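Long-range contacts in endo alpha-1,4 polygalactosaminidase (Neosartorya fumigata, PDB 6OJ1), which cleaves alpha-1,4-linked galactosamine polymers from within the chain and disrupts microbial biofilms, as a (beta/alpha)-barrel glycoside hydrolase of family GH114: residues N28-K33 with L173-H178; W42-L47 with V264-N269. One frame throughout, in Å; residues are numbered along the deposited sequence.

Interaction 1. Residues N28-K33 with L173-H178; sequences NYTTAK and LANAAH. With NAG (2-acetamido-2-deoxy-beta-D-glucopyranose), chain E.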
ATOM      1  N   ASN A  28       8.050 -21.920   2.664  1.00 58.39           N
ATOM      2  CA  ASN A  28       6.621 -21.676   2.870  1.00 46.42           C
ATOM      3  C   ASN A  28       6.227 -20.295   2.341  1.00 50.30           C
ATOM      4  O   ASN A  28       5.631 -19.464   3.023  1.00 51.75           O
ATOM      5  CB  ASN A  28       6.269 -21.824   4.344  1.00 59.84           C
ATOM      6  CG  ASN A  28       7.033 -20.857   5.222  1.00 66.03           C
ATOM      7  OD1 ASN A  28       8.108 -20.382   4.857  1.00 60.39           O
ATOM      8  ND2 ASN A  28       6.481 -20.561   6.387  1.00 79.59           N
ATOM      9  N   TYR A  29       6.589 -20.066   1.086  1.00 37.53           N
ATOM     10  CA  TYR A  29       6.244 -18.832   0.407  1.00 30.78           C
ATOM     11  C   TYR A  29       6.057 -19.161  -1.066  1.00 32.70           C
ATOM     12  O   TYR A  29       6.448 -20.233  -1.534  1.00 33.33           O
ATOM     13  CB  TYR A  29       7.317 -17.749   0.615  1.00 34.69           C
ATOM     14  CG  TYR A  29       8.643 -18.041  -0.063  1.00 43.83           C
ATOM     15  CD1 TYR A  29       9.636 -18.766   0.590  1.00 51.54           C
ATOM     16  CD2 TYR A  29       8.903 -17.587  -1.356  1.00 44.00           C
ATOM     17  CE1 TYR A  29      10.854 -19.037  -0.028  1.00 57.17           C
ATOM     18  CE2 TYR A  29      10.113 -17.857  -1.982  1.00 50.74           C
ATOM     19  CZ  TYR A  29      11.086 -18.576  -1.313  1.00 54.61           C
ATOM     20  OH  TYR A  29      12.290 -18.845  -1.934  1.00 59.27           O
ATOM     21  N   THR A  30       5.424 -18.239  -1.784  1.00 30.16           N
ATOM     22  CA  THR A  30       5.230 -18.374  -3.217  1.00 32.40           C
ATOM     23  C   THR A  30       5.985 -17.254  -3.920  1.00 29.60           C
ATOM     24  O   THR A  30       6.352 -16.246  -3.311  1.00 30.68           O
ATOM     25  CB  THR A  30       3.735 -18.356  -3.578  1.00 26.08           C
ATOM     26  OG1 THR A  30       3.107 -17.211  -2.989  1.00 26.24           O
ATOM     27  CG2 THR A  30       3.057 -19.629  -3.061  1.00 29.47           C
ATOM     28  N   THR A  31       6.243 -17.445  -5.210  1.00 35.14           N
ATOM     29  CA  THR A  31       7.109 -16.540  -5.949  1.00 31.77           C
ATOM     30  C   THR A  31       6.305 -15.636  -6.870  1.00 35.24           C
ATOM     31  O   THR A  31       5.214 -15.987  -7.326  1.00 28.76           O
ATOM     32  CB  THR A  31       8.153 -17.306  -6.774  1.00 35.12           C
ATOM     33  OG1 THR A  31       7.494 -18.169  -7.708  1.00 36.77           O
ATOM     34  CG2 THR A  31       9.037 -18.133  -5.860  1.00 37.39           C
ATOM     35  N   ALA A  32       6.870 -14.459  -7.128  1.00 31.14           N
ATOM     36  CA  ALA A  32       6.324 -13.497  -8.069  1.00 31.31           C
ATOM     37  C   ALA A  32       7.314 -13.299  -9.210  1.00 29.10           C
ATOM     38  O   ALA A  32       8.531 -13.363  -9.010  1.00 29.59           O
ATOM     39  CB  ALA A  32       6.015 -12.161  -7.383  1.00 29.85           C
ATOM     40  N   LYS A  33       6.793 -13.090 -10.412  1.00 29.48           N
ATOM     41  CA  LYS A  33       7.680 -12.887 -11.547  1.00 28.45           C
ATOM     42  C   LYS A  33       8.207 -11.457 -11.622  1.00 30.67           C
ATOM     43  O   LYS A  33       9.344 -11.250 -12.060  1.00 34.38           O
ATOM     44  CB  LYS A  33       6.969 -13.274 -12.843  1.00 26.92           C
ATOM     45  CG  LYS A  33       6.671 -14.759 -12.951  1.00 36.25           C
ATOM     46  CD  LYS A  33       6.403 -15.163 -14.386  1.00 46.93           C
ATOM     47  N   LEU A 173      -2.900 -13.314   1.547  1.00 17.85           N
ATOM     48  CA  LEU A 173      -3.014 -12.372   0.436  1.00 16.41           C
ATOM     49  C   LEU A 173      -1.875 -12.553  -0.560  1.00 17.93           C
ATOM     50  O   LEU A 173      -2.097 -12.491  -1.776  1.00 17.44           O
ATOM     51  CB  LEU A 173      -3.027 -10.933   0.960  1.00 13.92           C
ATOM     52  CG  LEU A 173      -4.221 -10.491   1.814  1.00 16.51           C
ATOM     53  CD1 LEU A 173      -3.968  -9.070   2.331  1.00 17.65           C
ATOM     54  CD2 LEU A 173      -5.539 -10.541   1.011  1.00 17.97           C
ATOM     55  N   ALA A 174      -0.645 -12.774  -0.067  1.00 17.44           N
ATOM     56  CA  ALA A 174       0.508 -12.901  -0.956  1.00 21.00           C
ATOM     57  C   ALA A 174       0.401 -14.147  -1.824  1.00 19.51           C
ATOM     58  O   ALA A 174       0.650 -14.099  -3.034  1.00 17.82           O
ATOM     59  CB  ALA A 174       1.813 -12.941  -0.151  1.00 16.25           C
ATOM     60  N   ASN A 175       0.046 -15.280  -1.221  1.00 17.35           N
ATOM     61  CA  ASN A 175      -0.105 -16.496  -2.008  1.00 17.91           C
ATOM     62  C   ASN A 175      -1.224 -16.349  -3.033  1.00 19.60           C
ATOM     63  O   ASN A 175      -1.100 -16.827  -4.166  1.00 21.79           O
ATOM     64  CB  ASN A 175      -0.349 -17.687  -1.081  1.00 20.20           C
ATOM     65  CG  ASN A 175       0.843 -17.967  -0.188  1.00 28.08           C
ATOM     66  OD1 ASN A 175       1.983 -17.630  -0.530  1.00 25.47           O
ATOM     67  ND2 ASN A 175       0.591 -18.580   0.962  1.00 28.31           N
ATOM     68  N   ALA A 176      -2.315 -15.676  -2.656  1.00 19.73           N
ATOM     69  CA  ALA A 176      -3.423 -15.470  -3.589  1.00 21.07           C
ATOM     70  C   ALA A 176      -3.035 -14.527  -4.722  1.00 21.25           C
ATOM     71  O   ALA A 176      -3.415 -14.749  -5.885  1.00 20.73           O
ATOM     72  CB  ALA A 176      -4.631 -14.901  -2.849  1.00 18.45           C
ATOM     73  N   ALA A 177      -2.321 -13.445  -4.396  1.00 16.55           N
ATOM     74  CA  ALA A 177      -1.847 -12.539  -5.440  1.00 16.60           C
ATOM     75  C   ALA A 177      -0.879 -13.255  -6.371  1.00 19.44           C
ATOM     76  O   ALA A 177      -0.982 -13.148  -7.599  1.00 18.60           O
ATOM     77  CB  ALA A 177      -1.176 -11.316  -4.810  1.00 17.74           C
ATOM     78  N   HIS A 178       0.070 -14.007  -5.807  1.00 17.91           N
ATOM     79  CA  HIS A 178       1.032 -14.687  -6.667  1.00 20.83           C
ATOM     80  C   HIS A 178       0.339 -15.715  -7.550  1.00 22.51           C
ATOM     81  O   HIS A 178       0.754 -15.925  -8.694  1.00 22.38           O
ATOM     82  CB  HIS A 178       2.131 -15.353  -5.828  1.00 21.02           C
ATOM     83  CG  HIS A 178       2.982 -14.384  -5.067  1.00 21.40           C
ATOM     84  ND1 HIS A 178       3.715 -14.748  -3.955  1.00 22.32           N
ATOM     85  CD2 HIS A 178       3.216 -13.061  -5.257  1.00 22.14           C
ATOM     86  CE1 HIS A 178       4.353 -13.688  -3.487  1.00 22.44           C
ATOM     87  NE2 HIS A 178       4.072 -12.653  -4.261  1.00 22.64           N
TER
HETATM   88  C1  NAG E   1       7.125 -19.663   7.301  1.00 59.99           C
HETATM   89  C2  NAG E   1       6.226 -18.446   7.616  1.00 64.66           C
HETATM   90  C3  NAG E   1       6.826 -17.590   8.743  1.00 63.96           C
HETATM   91  C4  NAG E   1       7.169 -18.464   9.947  1.00 61.89           C
HETATM   92  C5  NAG E   1       8.094 -19.591   9.502  1.00 62.32           C
HETATM   93  C6  NAG E   1       8.515 -20.514  10.628  1.00 61.80           C
HETATM   94  C7  NAG E   1       6.900 -16.961   5.738  1.00 56.25           C
HETATM   95  C8  NAG E   1       6.409 -16.218   4.524  1.00 49.75           C
HETATM   96  N2  NAG E   1       5.968 -17.645   6.424  1.00 62.69           N
HETATM   97  O3  NAG E   1       5.876 -16.591   9.101  1.00 49.24           O
HETATM   98  O4  NAG E   1       7.748 -17.747  11.036  1.00 62.50           O
HETATM   99  O5  NAG E   1       7.419 -20.386   8.519  1.00 60.62           O
HETATM  100  O6  NAG E   1       7.515 -21.478  10.930  1.00 58.72           O
HETATM  101  O7  NAG E   1       8.084 -16.934   6.078  1.00 40.60           O
HETATM  102  O   HOH W   1       2.954 -18.730   2.878  1.00 43.26           O
HETATM  103  O   HOH W   2       3.128 -15.370  -9.472  1.00 43.67           O
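On the outside of the (beta/alpha)-barrel, the N-terminal extension that precedes strand 42-45 runs across helix 163-179, and T30 makes the direct hydrogen bonds between residues 28-33 and the helix, to N175 and H178. The T30 hydroxyl is gripped from two sides in a directed relay: ND1 of H178 donates to OG1 over 2.7 Å, and OG1 in turn donates to OD1 of N175, also at 2.7 Å. The hydroxyl lies close to the imidazole plane, 11° out of it, and reaches the amide oxygen at a C=O...donor angle of 132°. With OG1 between the backbone N and the carbonyl carbon (chi1 52°), the T30 hydroxyl faces both partners, while CG2 lies 3.4 Å from N175 OD1.

NE2 of H178 is hydrogen-bonded to OE1 of Q201, so both ring nitrogens are engaged and the ring's rotation is fixed; with an amide oxygen there, both would donate, consistent with a protonated imidazolium. The peptide from T31 to A32 covers one face of the imidazole, A32 CB packing 3.6 Å from H178 CD2, and A174 O, one helical turn earlier, lies over the opposite face. N199 joins the same cluster, its ND2 donating to N175 OD1 and its OD1 receiving T30 N. Upstream, N28 carries an N-linked glycan, with ND2 bonded to C1 of its first NAG. Two waters extend the seam: one links N28 O to N175 ND2, and the other donates to T31 O at 3.1 Å and to H178 O at 2.6 Å.

Interaction 2. Residues W42-L47 with V264-N269; sequences WQIELL and VIKNMN. With MAN (alpha-D-mannopyranose), chain B.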
ATOM      1  N   TRP A  42       8.701   6.000  -8.167  1.00 23.98           N
ATOM      2  CA  TRP A  42       7.280   5.694  -8.208  1.00 20.84           C
ATOM      3  C   TRP A  42       6.461   6.962  -8.016  1.00 23.67           C
ATOM      4  O   TRP A  42       6.973   8.032  -7.670  1.00 22.07           O
ATOM      5  CB  TRP A  42       6.886   4.634  -7.164  1.00 22.13           C
ATOM      6  CG  TRP A  42       6.837   5.094  -5.718  1.00 20.96           C
ATOM      7  CD1 TRP A  42       7.800   5.783  -5.036  1.00 23.96           C
ATOM      8  CD2 TRP A  42       5.786   4.828  -4.772  1.00 21.66           C
ATOM      9  NE1 TRP A  42       7.399   5.989  -3.729  1.00 23.16           N
ATOM     10  CE2 TRP A  42       6.169   5.419  -3.543  1.00 22.75           C
ATOM     11  CE3 TRP A  42       4.557   4.155  -4.847  1.00 21.31           C
ATOM     12  CZ2 TRP A  42       5.368   5.364  -2.398  1.00 19.53           C
ATOM     13  CZ3 TRP A  42       3.752   4.092  -3.704  1.00 18.24           C
ATOM     14  CH2 TRP A  42       4.168   4.691  -2.492  1.00 21.08           C
ATOM     15  N   GLN A  43       5.171   6.811  -8.279  1.00 20.70           N
ATOM     16  CA  GLN A  43       4.144   7.799  -8.007  1.00 19.21           C
ATOM     17  C   GLN A  43       2.978   7.050  -7.385  1.00 19.15           C
ATOM     18  O   GLN A  43       2.759   5.875  -7.685  1.00 22.89           O
ATOM     19  CB  GLN A  43       3.733   8.539  -9.306  1.00 19.86           C
ATOM     20  CG  GLN A  43       2.346   9.218  -9.319  1.00 21.80           C
ATOM     21  CD  GLN A  43       2.245  10.471  -8.443  1.00 26.05           C
ATOM     22  OE1 GLN A  43       2.731  10.502  -7.317  1.00 18.60           O
ATOM     23  NE2 GLN A  43       1.601  11.511  -8.968  1.00 19.09           N
ATOM     24  N   ILE A  44       2.251   7.714  -6.494  1.00 17.71           N
ATOM     25  CA  ILE A  44       1.048   7.149  -5.905  1.00 18.84           C
ATOM     26  C   ILE A  44      -0.048   8.201  -5.965  1.00 16.32           C
ATOM     27  O   ILE A  44       0.193   9.380  -5.682  1.00 18.46           O
ATOM     28  CB  ILE A  44       1.266   6.656  -4.458  1.00 19.15           C
ATOM     29  CG1 ILE A  44      -0.064   6.187  -3.850  1.00 15.93           C
ATOM     30  CG2 ILE A  44       1.936   7.728  -3.585  1.00 18.15           C
ATOM     31  CD1 ILE A  44       0.084   5.392  -2.531  1.00 19.32           C
ATOM     32  N   GLU A  45      -1.242   7.785  -6.374  1.00 17.12           N
ATOM     33  CA  GLU A  45      -2.371   8.714  -6.469  1.00 17.53           C
ATOM     34  C   GLU A  45      -3.619   7.894  -6.180  1.00 18.39           C
ATOM     35  O   GLU A  45      -4.017   7.069  -7.005  1.00 16.04           O
ATOM     36  CB  GLU A  45      -2.445   9.384  -7.839  1.00 16.89           C
ATOM     37  CG  GLU A  45      -3.393  10.594  -7.871  1.00 15.67           C
ATOM     38  CD  GLU A  45      -4.847  10.185  -7.975  1.00 16.75           C
ATOM     39  OE1 GLU A  45      -5.215   9.570  -9.003  1.00 17.98           O
ATOM     40  OE2 GLU A  45      -5.615  10.456  -7.019  1.00 18.53           O
ATOM     41  N   LEU A  46      -4.223   8.116  -5.008  1.00 18.68           N
ATOM     42  CA  LEU A  46      -5.334   7.310  -4.524  1.00 16.85           C
ATOM     43  C   LEU A  46      -6.641   8.075  -4.402  1.00 19.35           C
ATOM     44  O   LEU A  46      -7.683   7.445  -4.184  1.00 18.39           O
ATOM     45  CB  LEU A  46      -4.999   6.712  -3.142  1.00 13.93           C
ATOM     46  CG  LEU A  46      -3.751   5.856  -3.075  1.00 15.62           C
ATOM     47  CD1 LEU A  46      -3.701   5.166  -1.678  1.00 16.43           C
ATOM     48  CD2 LEU A  46      -3.784   4.824  -4.193  1.00 16.48           C
ATOM     49  N   LEU A  47      -6.625   9.405  -4.541  1.00 16.61           N
ATOM     50  CA  LEU A  47      -7.824  10.172  -4.209  1.00 19.62           C
ATOM     51  C   LEU A  47      -8.903  10.071  -5.289  1.00 20.18           C
ATOM     52  O   LEU A  47     -10.100   9.981  -4.973  1.00 19.57           O
ATOM     53  CB  LEU A  47      -7.442  11.630  -3.946  1.00 19.07           C
ATOM     54  CG  LEU A  47      -8.569  12.561  -3.511  1.00 17.62           C
ATOM     55  CD1 LEU A  47      -9.147  12.072  -2.184  1.00 21.19           C
ATOM     56  CD2 LEU A  47      -8.056  13.992  -3.384  1.00 18.02           C
ATOM     57  N   VAL A 264       8.640   9.508  -2.072  1.00 22.93           N
ATOM     58  CA  VAL A 264       7.790  10.562  -2.618  1.00 23.32           C
ATOM     59  C   VAL A 264       7.356  11.477  -1.481  1.00 27.47           C
ATOM     60  O   VAL A 264       7.066  11.019  -0.369  1.00 26.10           O
ATOM     61  CB  VAL A 264       6.550  10.015  -3.359  1.00 25.67           C
ATOM     62  CG1 VAL A 264       6.948   9.441  -4.702  1.00 23.10           C
ATOM     63  CG2 VAL A 264       5.803   8.977  -2.498  1.00 21.93           C
ATOM     64  N   ILE A 265       7.303  12.772  -1.768  1.00 23.07           N
ATOM     65  CA  ILE A 265       6.696  13.753  -0.881  1.00 21.44           C
ATOM     66  C   ILE A 265       5.298  14.027  -1.408  1.00 21.87           C
ATOM     67  O   ILE A 265       5.135  14.364  -2.588  1.00 24.81           O
ATOM     68  CB  ILE A 265       7.551  15.029  -0.822  1.00 26.16           C
ATOM     69  CG1 ILE A 265       8.902  14.704  -0.174  1.00 32.35           C
ATOM     70  CG2 ILE A 265       6.839  16.127  -0.078  1.00 26.29           C
ATOM     71  CD1 ILE A 265       9.991  15.669  -0.539  1.00 36.05           C
ATOM     72  N   LYS A 266       4.281  13.844  -0.558  1.00 22.17           N
ATOM     73  CA  LYS A 266       2.894  13.864  -1.011  1.00 20.90           C
ATOM     74  C   LYS A 266       2.042  14.712  -0.072  1.00 23.93           C
ATOM     75  O   LYS A 266       2.400  14.951   1.086  1.00 23.03           O
ATOM     76  CB  LYS A 266       2.287  12.431  -1.081  1.00 17.84           C
ATOM     77  CG  LYS A 266       3.019  11.467  -1.996  1.00 20.49           C
ATOM     78  CD  LYS A 266       2.782  11.848  -3.460  1.00 21.73           C
ATOM     79  CE  LYS A 266       1.311  11.681  -3.858  1.00 20.05           C
ATOM     80  NZ  LYS A 266       1.173  11.934  -5.334  1.00 17.70           N
ATOM     81  N   ASN A 267       0.888  15.145  -0.583  1.00 18.88           N
ATOM     82  CA  ASN A 267      -0.203  15.571   0.283  1.00 21.65           C
ATOM     83  C   ASN A 267      -0.795  14.369   1.014  1.00 18.73           C
ATOM     84  O   ASN A 267      -0.792  13.250   0.501  1.00 20.54           O
ATOM     85  CB  ASN A 267      -1.316  16.234  -0.524  1.00 21.75           C
ATOM     86  CG  ASN A 267      -0.893  17.528  -1.147  1.00 22.23           C
ATOM     87  OD1 ASN A 267      -0.272  18.371  -0.501  1.00 23.52           O
ATOM     88  ND2 ASN A 267      -1.246  17.712  -2.418  1.00 22.03           N
ATOM     89  N   MET A 268      -1.346  14.622   2.214  1.00 20.93           N
ATOM     90  CA  MET A 268      -1.982  13.545   2.977  1.00 23.74           C
ATOM     91  C   MET A 268      -3.173  12.944   2.232  1.00 21.55           C
ATOM     92  O   MET A 268      -3.517  11.775   2.449  1.00 23.65           O
ATOM     93  CB  MET A 268      -2.416  14.065   4.358  1.00 27.48           C
ATOM     94  CG  MET A 268      -3.075  13.025   5.256  1.00 44.92           C
ATOM     95  SD  MET A 268      -1.908  11.890   6.049  1.00 56.43           S
ATOM     96  CE  MET A 268      -1.066  12.990   7.175  1.00 34.26           C
ATOM     97  N   ASN A 269      -3.793  13.701   1.319  1.00 20.15           N
ATOM     98  CA  ASN A 269      -4.917  13.146   0.574  1.00 20.36           C
ATOM     99  C   ASN A 269      -4.474  12.274  -0.597  1.00 21.96           C
ATOM    100  O   ASN A 269      -5.328  11.668  -1.251  1.00 19.55           O
ATOM    101  CB  ASN A 269      -5.871  14.267   0.096  1.00 22.85           C
ATOM    102  CG  ASN A 269      -5.276  15.174  -0.983  1.00 22.51           C
ATOM    103  OD1 ASN A 269      -4.169  14.947  -1.473  1.00 21.61           O
ATOM    104  ND2 ASN A 269      -6.041  16.215  -1.377  1.00 20.98           N
TER
HETATM  105  C1  MAN B   8     -10.299  19.064  -2.196  1.00 81.50           C
HETATM  106  C2  MAN B   8      -9.671  17.710  -1.758  1.00 80.32           C
HETATM  107  C3  MAN B   8      -9.232  17.763  -0.289  1.00 74.75           C
HETATM  108  C4  MAN B   8      -8.363  19.020  -0.014  1.00 77.26           C
HETATM  109  C5  MAN B   8      -9.126  20.289  -0.470  1.00 83.31           C
HETATM  110  C6  MAN B   8      -8.331  21.572  -0.309  1.00 84.46           C
HETATM  111  O2  MAN B   8      -8.490  17.420  -2.504  1.00 83.43           O
HETATM  112  O3  MAN B   8      -8.553  16.560   0.100  1.00 60.72           O
HETATM  113  O4  MAN B   8      -8.044  19.123   1.374  1.00 69.74           O
HETATM  114  O5  MAN B   8      -9.469  20.166  -1.873  1.00 84.23           O
HETATM  115  O6  MAN B   8      -9.174  22.659  -0.693  1.00 83.60           O
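V264, on the last parallel strand of the (beta/alpha)-barrel, meets W42 of the first where the barrel closes. Strands 42-45 and 264-266 run in nearly the same direction, 23° apart, but their axes stay 8.3 Å from each other, so side chains rather than backbone bonds bridge them. The V264 side chain crosses that of W42 at about a right angle: CG2 lies 3.6 Å from CZ2 of the indole, and CG1 comes within 3.3 Å of W42 O. CG2 also touches I44 CG2.

Two residues on, K266 reaches across the gap, its chain bent at chi2 and chi3. NZ donates to I44 O at 2.8 Å, nearly along the C=O axis (169°), and to Q43 OE1 at 2.9 Å. The same OE1 accepts the backbone N of I44, both donors coming from one face of the amide plane. Carbonyls of N271 and W273 make four oxygens around NZ, so at least one of its three N-H groups would be shared.

Past the strand, N269 sets its backbone O 3.4 Å from L47 CB, and its ND2 3.6 Å from L47 CD2. ND2 also donates to O3 of a mannose in a protein-linked glycan, almost straight at 172°.

The buried ammonium of K266 is thus surrounded by neutral oxygens of the barrel strands and the loop after them; this polar cage probably compensates its desolvation and ties the first and last parallel strands together.

In the fold
The two contacts lie on opposite sides of the chain's centre, their centres about 26 Å apart, and share no helix or strand. Interaction 2 is buried and joins the first and last parallel strands of the barrel; interaction 1 is partly buried and lays an N-terminal loop over an outer helix. Their polar chemistry differs accordingly: a lysine ammonium among neutral oxygens, with apolar packing beside it, spans the gap between the two strands, whereas a hydroxyl relay between a histidine and an asparagine, flanked by bridging waters, holds the loop. Glycans border both, attached directly at residue 28 in interaction 1 and touching the post-strand residues in interaction 2.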